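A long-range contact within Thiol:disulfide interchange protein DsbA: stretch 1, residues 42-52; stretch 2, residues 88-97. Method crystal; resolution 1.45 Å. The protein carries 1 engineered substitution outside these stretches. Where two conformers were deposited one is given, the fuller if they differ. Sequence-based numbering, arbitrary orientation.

Stretch 1, residues 42-52: LEPVLSKHAKS
Stretch 2, residues 88-97: KDVANSHIFD

Two helices lie almost exactly antiparallel, their N-to-C directions 175° apart and their axes 10.7 Å distant at closest approach. At that spacing polar side chains and water fill the gap, and just 242 Å² is buried, both sides summed. The first helix enters from earlier in the chain and is kinked at Pro-44, whose nitrogen makes no bond to the preceding turn; the second spans 88-97 and runs on. Apart from the kink, backbone angles are helical, phi mostly near -60° and psi mostly between -30° and -58°. Two pairs set the register: Glu-43 CA lies 7.8 Å from Ser-93 CA, and one turn later Ser-47 CA lies 6.8 Å from Asp-89 CA.

Leu-42 (chi1 t, chi2 p) is buried but out of reach of the second helix.

Glu-43 is the hub. Its CA-to-CB bond points toward the partner, and chi1 t, chi2 p and chi3 19° carry the carboxylate across the gap, where the residue loses 79 Å² to the other stretch. Asn-92 (chi1 m, chi2 -12°) offers ND2 to Glu-43 OE2 in a weak hydrogen bond, 3.4 Å long with an N-H...O angle of 157°. The amide suits this buried site because it can donate to the carboxylate while its OD1 is satisfied elsewhere in the structure. Phe-96 (chi1 m at -83°, chi2 -60°) turns its ring edge to the same group, CE2 lying 3.8 Å from Glu-43 OE1 near the ring plane, so the oxygen meets the edge and not the pi face.

The carboxylate also comes near a like charge, Glu-43 OE2 standing 4.4 Å from Asp-89 OD1. Two waters bridge the two acidic residues. One donates to both, its water O lying 2.7 Å from Glu-43 OE2 and 2.8 Å from the backbone Asp-89 O. The second donates to Glu-43 OE2, with its water O a short 2.4 Å from that atom, and to Asp-89 OD1, 2.7 Å from the same water O, while accepting from Asn-92 ND2, 2.8 Å from the water O.

Pro-44 and Val-45 do not reach the partner. Leu-46 repeats the rotamer of Leu-42, and is likewise buried and out of reach. Ser-47 (chi1 p) points toward the partner, but its OG donates to Glu-43 O, 3.0 Å away, within its own helix. What faces the partner closely is Ser-47 CB, 3.6 Å from Asp-89 OD1; the small side chain fits where the backbones come near. Lys-48, all t, points away and is exposed.

Beyond Ala-50, Lys-51 sets out sideways, but chi1 m, chi2 m, chi3 t and chi4 p bring its end back to the second helix. Lys-51 NZ forms a salt bridge with Asp-89 OD2 at 3.2 Å, and Lys-51 CE is packed at 3.1 Å from that same Asp-89 OD2. A third water accepts from Lys-51 NZ and donates to Asp-89 OD2, its water O lying 2.7 Å from each of those two atoms. Asp-89 (chi1 m, chi2 -14°) thus has a water on OD1, and both a water and the lysine on OD2. Ser-52 takes no part.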

# COMPACT_ATOMS: atom_id res chain seq x y z
N LEU A 42 9.44 -3.23 -5.34
CA LEU A 42 9.47 -2.62 -4.01
C LEU A 42 8.91 -3.58 -2.96
O LEU A 42 9.38 -3.59 -1.81
CB LEU A 42 8.68 -1.30 -4.00
CG LEU A 42 8.46 -0.60 -2.64
CD1 LEU A 42 9.79 -0.30 -1.90
CD2 LEU A 42 7.67 0.68 -2.80
N GLU A 43 7.90 -4.37 -3.35
CA GLU A 43 7.15 -5.20 -2.42
C GLU A 43 8.00 -5.99 -1.42
O GLU A 43 7.83 -5.81 -0.21
CB GLU A 43 6.18 -6.12 -3.18
CG GLU A 43 5.38 -7.06 -2.27
CD GLU A 43 4.42 -6.35 -1.33
OE1 GLU A 43 4.09 -5.16 -1.58
OE2 GLU A 43 3.99 -7.00 -0.35
N PRO A 44 8.92 -6.86 -1.90
CA PRO A 44 9.71 -7.63 -0.93
C PRO A 44 10.59 -6.80 0.01
O PRO A 44 10.81 -7.19 1.16
CB PRO A 44 10.57 -8.54 -1.82
CG PRO A 44 10.65 -7.85 -3.13
CD PRO A 44 9.29 -7.21 -3.29
N VAL A 45 11.07 -5.66 -0.48
CA VAL A 45 11.91 -4.77 0.33
C VAL A 45 11.09 -4.12 1.44
O VAL A 45 11.49 -4.10 2.63
CB VAL A 45 12.59 -3.68 -0.56
CG1 VAL A 45 13.35 -2.67 0.29
CG2 VAL A 45 13.53 -4.32 -1.59
N LEU A 46 9.92 -3.60 1.05
CA LEU A 46 9.08 -2.87 1.98
C LEU A 46 8.43 -3.81 2.99
O LEU A 46 8.36 -3.51 4.17
CB LEU A 46 8.00 -2.07 1.23
CG LEU A 46 7.02 -1.25 2.07
CD1 LEU A 46 7.70 -0.24 3.00
CD2 LEU A 46 5.98 -0.56 1.18
N SER A 47 7.95 -4.96 2.51
CA SER A 47 7.33 -5.91 3.43
C SER A 47 8.35 -6.46 4.44
O SER A 47 8.01 -6.64 5.63
CB SER A 47 6.63 -7.03 2.66
OG SER A 47 7.54 -7.83 1.97
N LYS A 48 9.58 -6.72 4.00
CA LYS A 48 10.62 -7.14 4.93
C LYS A 48 10.90 -6.04 5.94
O LYS A 48 11.00 -6.30 7.14
CB LYS A 48 11.91 -7.51 4.22
CG LYS A 48 13.02 -7.82 5.20
CD LYS A 48 14.21 -8.40 4.51
CE LYS A 48 15.23 -8.85 5.53
NZ LYS A 48 16.29 -9.60 4.84
N HIS A 49 11.04 -4.81 5.46
CA HIS A 49 11.37 -3.72 6.35
C HIS A 49 10.29 -3.54 7.41
O HIS A 49 10.60 -3.27 8.57
CB HIS A 49 11.59 -2.42 5.57
CG HIS A 49 12.23 -1.35 6.39
ND1 HIS A 49 13.49 -1.50 6.94
CD2 HIS A 49 11.78 -0.14 6.79
CE1 HIS A 49 13.80 -0.41 7.62
NE2 HIS A 49 12.78 0.43 7.56
N ALA A 50 9.03 -3.69 7.01
CA ALA A 50 7.90 -3.54 7.93
C ALA A 50 7.97 -4.51 9.11
O ALA A 50 7.41 -4.23 10.17
CB ALA A 50 6.58 -3.69 7.19
N LYS A 51 8.67 -5.64 8.94
CA LYS A 51 8.86 -6.57 10.05
C LYS A 51 9.71 -5.95 11.16
O LYS A 51 9.61 -6.37 12.31
CB LYS A 51 9.50 -7.88 9.59
CG LYS A 51 8.80 -8.54 8.43
CD LYS A 51 7.36 -8.84 8.73
CE LYS A 51 6.66 -9.44 7.53
NZ LYS A 51 7.33 -10.68 7.04
N SER A 52 10.53 -4.95 10.80
CA SER A 52 11.38 -4.22 11.75
C SER A 52 10.67 -3.09 12.47
O SER A 52 11.23 -2.49 13.39
CB SER A 52 12.61 -3.62 11.04
OG SER A 52 12.32 -2.34 10.46
N LYS A 88 -0.56 -11.35 4.38
CA LYS A 88 -0.65 -10.41 3.27
C LYS A 88 0.55 -10.53 2.33
O LYS A 88 0.42 -10.37 1.11
CB LYS A 88 -0.77 -8.99 3.83
CG LYS A 88 -1.06 -7.91 2.81
CD LYS A 88 -1.25 -6.57 3.49
CE LYS A 88 -1.60 -5.48 2.50
NZ LYS A 88 -1.88 -4.21 3.20
N ASP A 89 1.72 -10.85 2.88
CA ASP A 89 2.94 -10.89 2.07
C ASP A 89 2.92 -11.96 0.99
O ASP A 89 3.29 -11.68 -0.15
CB ASP A 89 4.17 -11.01 2.96
CG ASP A 89 4.34 -9.81 3.87
OD1 ASP A 89 3.67 -8.78 3.62
OD2 ASP A 89 5.14 -9.89 4.81
N VAL A 90 2.47 -13.17 1.36
CA VAL A 90 2.27 -14.27 0.42
C VAL A 90 1.22 -13.90 -0.64
O VAL A 90 1.41 -14.14 -1.83
CB VAL A 90 1.82 -15.56 1.17
CG1 VAL A 90 1.77 -16.75 0.21
CG2 VAL A 90 2.75 -15.86 2.35
N ALA A 91 0.10 -13.33 -0.18
CA ALA A 91 -0.99 -12.93 -1.09
C ALA A 91 -0.52 -11.91 -2.14
O ALA A 91 -0.68 -12.11 -3.34
CB ALA A 91 -2.17 -12.40 -0.31
N ASN A 92 0.12 -10.84 -1.67
CA ASN A 92 0.65 -9.83 -2.57
C ASN A 92 1.68 -10.39 -3.53
O ASN A 92 1.67 -10.08 -4.72
CB ASN A 92 1.24 -8.68 -1.78
CG ASN A 92 0.18 -7.79 -1.19
OD1 ASN A 92 -1.00 -7.88 -1.54
ND2 ASN A 92 0.60 -6.90 -0.31
N SER A 93 2.56 -11.23 -2.98
CA SER A 93 3.53 -11.97 -3.77
C SER A 93 2.85 -12.73 -4.91
O SER A 93 3.24 -12.59 -6.06
CB SER A 93 4.32 -12.95 -2.89
OG SER A 93 5.30 -13.60 -3.67
N HIS A 94 1.82 -13.51 -4.55
CA HIS A 94 1.03 -14.29 -5.52
C HIS A 94 0.35 -13.40 -6.57
O HIS A 94 0.37 -13.69 -7.76
CB HIS A 94 -0.01 -15.17 -4.79
CG HIS A 94 0.49 -16.53 -4.43
ND1 HIS A 94 -0.28 -17.67 -4.56
CD2 HIS A 94 1.69 -16.94 -3.96
CE1 HIS A 94 0.43 -18.72 -4.18
NE2 HIS A 94 1.63 -18.30 -3.81
N ILE A 95 -0.22 -12.29 -6.13
CA ILE A 95 -0.96 -11.41 -7.04
C ILE A 95 -0.05 -10.64 -8.00
O ILE A 95 -0.34 -10.54 -9.18
CB ILE A 95 -1.88 -10.45 -6.26
CG1 ILE A 95 -2.94 -11.25 -5.50
CG2 ILE A 95 -2.58 -9.46 -7.20
CD1 ILE A 95 -3.55 -10.53 -4.34
N PHE A 96 1.04 -10.09 -7.47
CA PHE A 96 2.00 -9.44 -8.35
C PHE A 96 2.54 -10.40 -9.40
O PHE A 96 2.67 -10.02 -10.55
CB PHE A 96 3.18 -8.83 -7.57
CG PHE A 96 2.90 -7.47 -7.00
CD1 PHE A 96 2.56 -6.39 -7.82
CD2 PHE A 96 3.00 -7.27 -5.64
CE1 PHE A 96 2.33 -5.14 -7.26
CE2 PHE A 96 2.76 -6.02 -5.08
CZ PHE A 96 2.43 -4.96 -5.89
N ASP A 97 2.84 -11.64 -9.00
CA ASP A 97 3.32 -12.64 -9.96
C ASP A 97 2.27 -12.89 -11.05
O ASP A 97 2.56 -12.78 -12.24
CB ASP A 97 3.74 -13.96 -9.30
CG ASP A 97 4.37 -14.91 -10.29
OD1 ASP A 97 3.67 -15.82 -10.78
OD2 ASP A 97 5.55 -14.71 -10.64
O HOH W 1 5.08 -9.50 -0.08
O HOH W 2 2.64 -7.32 1.61
O HOH W 3 6.91 -11.94 4.69